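Local coordinates for protein arsenite methyltransferase (Chlamydomonas reinhardtii, PDB 5EVJ) that probably methylates trivalent arsenic, transferring methyl groups from S-adenosylmethionine to give mono-, di- and trimethylated arsenicals, at residues A[83-88]-A[162-167]. The protein carries 15 engineered substitutions. Numbering follows the deposited sequence.
Sequences EGLRVL and SFDLVI
Val87 pairs with Leu165 and Leu88 with Val166 as parallel strands, their short axes 4.7 Å apart and 28° from exact alignment; Leu88 N hydrogen-bonds to Leu165 O (2.9 Å), and Leu88 O accepts from Ile167 N (2.7 Å). At the corner near Asp164 the ladder changes: Arg86 O accepts from both Asp164 N (2.7 Å) and Leu165 N (3.2 Å). The Asp164 side chain reaches toward the 83-88 segment, where OD2 accepts from Arg86 N through its anti lone pair (2.9 Å, 171°). OD2 also lies over a face of the Arg86 guanidinium; the salt bridge from Arg86 NH2 to Asp164 OD1 is long (3.7 Å), and since OD1 lies well out of the guanidinium plane no N-H points at it, leaving charge attraction alone. Leu88 sets its CB over the centre of the Phe163 ring, 3.6 Å from the centroid, a CH-pi contact; with CG anti to the backbone N (chi1 178°), its side chain lies beside Val166, pointing the same way. An alanine in place of Phe163 would probably leave a gap over Leu88 CB and cost this CH-pi contact. On the face opposite Leu88 and Val166, Val87 CG2 packs on Leu165 CB, while Val87 CG1 meets Ile167 CD1. These are the central strands of the Rossmann-like methyltransferase sheet: strand 110-115 flanks 86-90, while Val188 of helix 178-188 packs on Leu88, Phe163 and Val166.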
ATOM      1  N   GLU A  83       8.298   3.120 -11.809  1.00 30.73           N
ATOM      2  CA  GLU A  83       9.490   2.810 -12.578  1.00 34.98           C
ATOM      3  C   GLU A  83      10.758   3.290 -11.860  1.00 28.29           C
ATOM      4  O   GLU A  83      10.808   4.430 -11.435  1.00 22.98           O
ATOM      5  CB  GLU A  83       9.417   3.429 -13.983  1.00 39.85           C
ATOM      6  CG  GLU A  83      10.770   3.344 -14.693  1.00 56.99           C
ATOM      7  CD  GLU A  83      10.676   2.903 -16.160  1.00 69.89           C
ATOM      8  OE1 GLU A  83      10.875   3.780 -17.046  1.00 56.60           O
ATOM      9  OE2 GLU A  83      10.406   1.689 -16.420  1.00 71.50           O
ATOM     10  N   GLY A  84      11.771   2.420 -11.741  1.00 23.85           N
ATOM     11  CA  GLY A  84      13.056   2.859 -11.241  1.00 19.43           C
ATOM     12  C   GLY A  84      13.156   3.011  -9.752  1.00 20.86           C
ATOM     13  O   GLY A  84      14.244   3.349  -9.246  1.00 24.70           O
ATOM     14  N   LEU A  85      12.089   2.699  -9.025  1.00 20.56           N
ATOM     15  CA  LEU A  85      12.102   2.856  -7.559  1.00 22.57           C
ATOM     16  C   LEU A  85      12.542   1.604  -6.757  1.00 22.13           C
ATOM     17  O   LEU A  85      12.629   0.494  -7.276  1.00 20.22           O
ATOM     18  CB  LEU A  85      10.689   3.300  -7.085  1.00 20.13           C
ATOM     19  CG  LEU A  85      10.249   4.629  -7.711  1.00 25.12           C
ATOM     20  CD1 LEU A  85       8.872   5.093  -7.210  1.00 18.77           C
ATOM     21  CD2 LEU A  85      11.320   5.761  -7.685  1.00 19.15           C
ATOM     22  N   ARG A  86      12.701   1.773  -5.453  1.00 25.21           N
ATOM     23  CA  ARG A  86      12.999   0.615  -4.568  1.00 25.13           C
ATOM     24  C   ARG A  86      11.774   0.283  -3.714  1.00 24.03           C
ATOM     25  O   ARG A  86      11.236   1.170  -3.016  1.00 25.10           O
ATOM     26  CB  ARG A  86      14.204   0.933  -3.705  1.00 26.44           C
ATOM     27  CG  ARG A  86      15.419   1.414  -4.562  1.00 35.03           C
ATOM     28  CD  ARG A  86      16.511   2.105  -3.738  1.00 37.02           C
ATOM     29  NE  ARG A  86      15.869   3.070  -2.819  1.00 53.88           N
ATOM     30  CZ  ARG A  86      16.295   4.302  -2.487  1.00 51.85           C
ATOM     31  NH1 ARG A  86      17.411   4.829  -2.976  1.00 58.80           N
ATOM     32  NH2 ARG A  86      15.573   5.026  -1.659  1.00 44.45           N
ATOM     33  N   VAL A  87      11.375  -0.990  -3.748  1.00 21.25           N
ATOM     34  CA  VAL A  87      10.196  -1.442  -3.163  1.00 21.81           C
ATOM     35  C   VAL A  87      10.489  -2.499  -2.140  1.00 24.93           C
ATOM     36  O   VAL A  87      11.194  -3.450  -2.418  1.00 27.92           O
ATOM     37  CB  VAL A  87       9.332  -2.104  -4.257  1.00 21.93           C
ATOM     38  CG1 VAL A  87       8.089  -2.774  -3.651  1.00 19.32           C
ATOM     39  CG2 VAL A  87       8.941  -1.065  -5.312  1.00 19.47           C
ATOM     40  N   LEU A  88       9.850  -2.395  -0.986  1.00 26.17           N
ATOM     41  CA  LEU A  88       9.900  -3.420   0.055  1.00 22.19           C
ATOM     42  C   LEU A  88       8.543  -4.108   0.134  1.00 26.22           C
ATOM     43  O   LEU A  88       7.509  -3.461   0.283  1.00 22.75           O
ATOM     44  CB  LEU A  88      10.250  -2.758   1.391  1.00 22.83           C
ATOM     45  CG  LEU A  88      10.292  -3.681   2.619  1.00 24.71           C
ATOM     46  CD1 LEU A  88      11.376  -4.786   2.444  1.00 25.23           C
ATOM     47  CD2 LEU A  88      10.576  -2.822   3.832  1.00 20.31           C
ATOM     48  N   SER A 162      15.433   3.771   3.116  1.00 28.43           N
ATOM     49  CA  SER A 162      16.098   2.972   2.048  1.00 25.50           C
ATOM     50  C   SER A 162      15.114   2.463   1.015  1.00 25.87           C
ATOM     51  O   SER A 162      15.504   1.770   0.086  1.00 25.70           O
ATOM     52  CB  SER A 162      16.865   1.829   2.689  1.00 25.09           C
ATOM     53  OG  SER A 162      16.014   1.060   3.509  1.00 28.25           O
ATOM     54  N   PHE A 163      13.829   2.826   1.154  1.00 23.74           N
ATOM     55  CA  PHE A 163      12.807   2.335   0.228  1.00 22.00           C
ATOM     56  C   PHE A 163      11.861   3.451  -0.191  1.00 22.31           C
ATOM     57  O   PHE A 163      11.511   4.348   0.621  1.00 23.22           O
ATOM     58  CB  PHE A 163      12.003   1.203   0.852  1.00 20.63           C
ATOM     59  CG  PHE A 163      12.782  -0.072   0.967  1.00 24.00           C
ATOM     60  CD1 PHE A 163      12.953  -0.891  -0.130  1.00 24.15           C
ATOM     61  CD2 PHE A 163      13.365  -0.445   2.176  1.00 23.57           C
ATOM     62  CE1 PHE A 163      13.667  -2.069  -0.054  1.00 24.38           C
ATOM     63  CE2 PHE A 163      14.112  -1.606   2.248  1.00 28.28           C
ATOM     64  CZ  PHE A 163      14.232  -2.439   1.123  1.00 26.22           C
ATOM     65  N   ASP A 164      11.424   3.397  -1.431  1.00 19.58           N
ATOM     66  CA  ASP A 164      10.448   4.372  -1.880  1.00 20.83           C
ATOM     67  C   ASP A 164       9.019   3.941  -1.601  1.00 20.64           C
ATOM     68  O   ASP A 164       8.210   4.804  -1.352  1.00 19.48           O
ATOM     69  CB  ASP A 164      10.616   4.602  -3.359  1.00 20.09           C
ATOM     70  CG  ASP A 164      12.023   5.145  -3.677  1.00 21.83           C
ATOM     71  OD1 ASP A 164      12.380   6.249  -3.182  1.00 17.96           O
ATOM     72  OD2 ASP A 164      12.725   4.444  -4.426  1.00 20.41           O
ATOM     73  N   LEU A 165       8.740   2.617  -1.639  1.00 19.40           N
ATOM     74  CA  LEU A 165       7.426   2.067  -1.458  1.00 19.14           C
ATOM     75  C   LEU A 165       7.600   0.951  -0.506  1.00 23.43           C
ATOM     76  O   LEU A 165       8.596   0.156  -0.618  1.00 22.51           O
ATOM     77  CB  LEU A 165       6.843   1.407  -2.746  1.00 19.83           C
ATOM     78  CG  LEU A 165       6.140   2.301  -3.763  1.00 21.71           C
ATOM     79  CD1 LEU A 165       4.929   2.995  -3.155  1.00 18.45           C
ATOM     80  CD2 LEU A 165       7.090   3.399  -4.319  1.00 21.71           C
ATOM     81  N   VAL A 166       6.597   0.802   0.379  1.00 22.85           N
ATOM     82  CA  VAL A 166       6.478  -0.402   1.184  1.00 21.86           C
ATOM     83  C   VAL A 166       5.139  -0.948   0.841  1.00 22.11           C
ATOM     84  O   VAL A 166       4.166  -0.213   0.876  1.00 25.81           O
ATOM     85  CB  VAL A 166       6.654  -0.130   2.718  1.00 22.01           C
ATOM     86  CG1 VAL A 166       6.341  -1.365   3.507  1.00 20.97           C
ATOM     87  CG2 VAL A 166       8.100   0.256   3.033  1.00 23.12           C
ATOM     88  N   ILE A 167       5.067  -2.234   0.487  1.00 22.95           N
ATOM     89  CA  ILE A 167       3.814  -2.885   0.091  1.00 22.96           C
ATOM     90  C   ILE A 167       3.594  -4.178   0.886  1.00 24.17           C
ATOM     91  O   ILE A 167       4.564  -4.783   1.415  1.00 19.34           O
ATOM     92  CB  ILE A 167       3.666  -3.175  -1.446  1.00 23.39           C
ATOM     93  CG1 ILE A 167       4.402  -4.467  -1.828  1.00 25.37           C
ATOM     94  CG2 ILE A 167       3.963  -1.923  -2.311  1.00 20.08           C
ATOM     95  CD1 ILE A 167       4.528  -4.708  -3.347  1.00 26.51           C
TER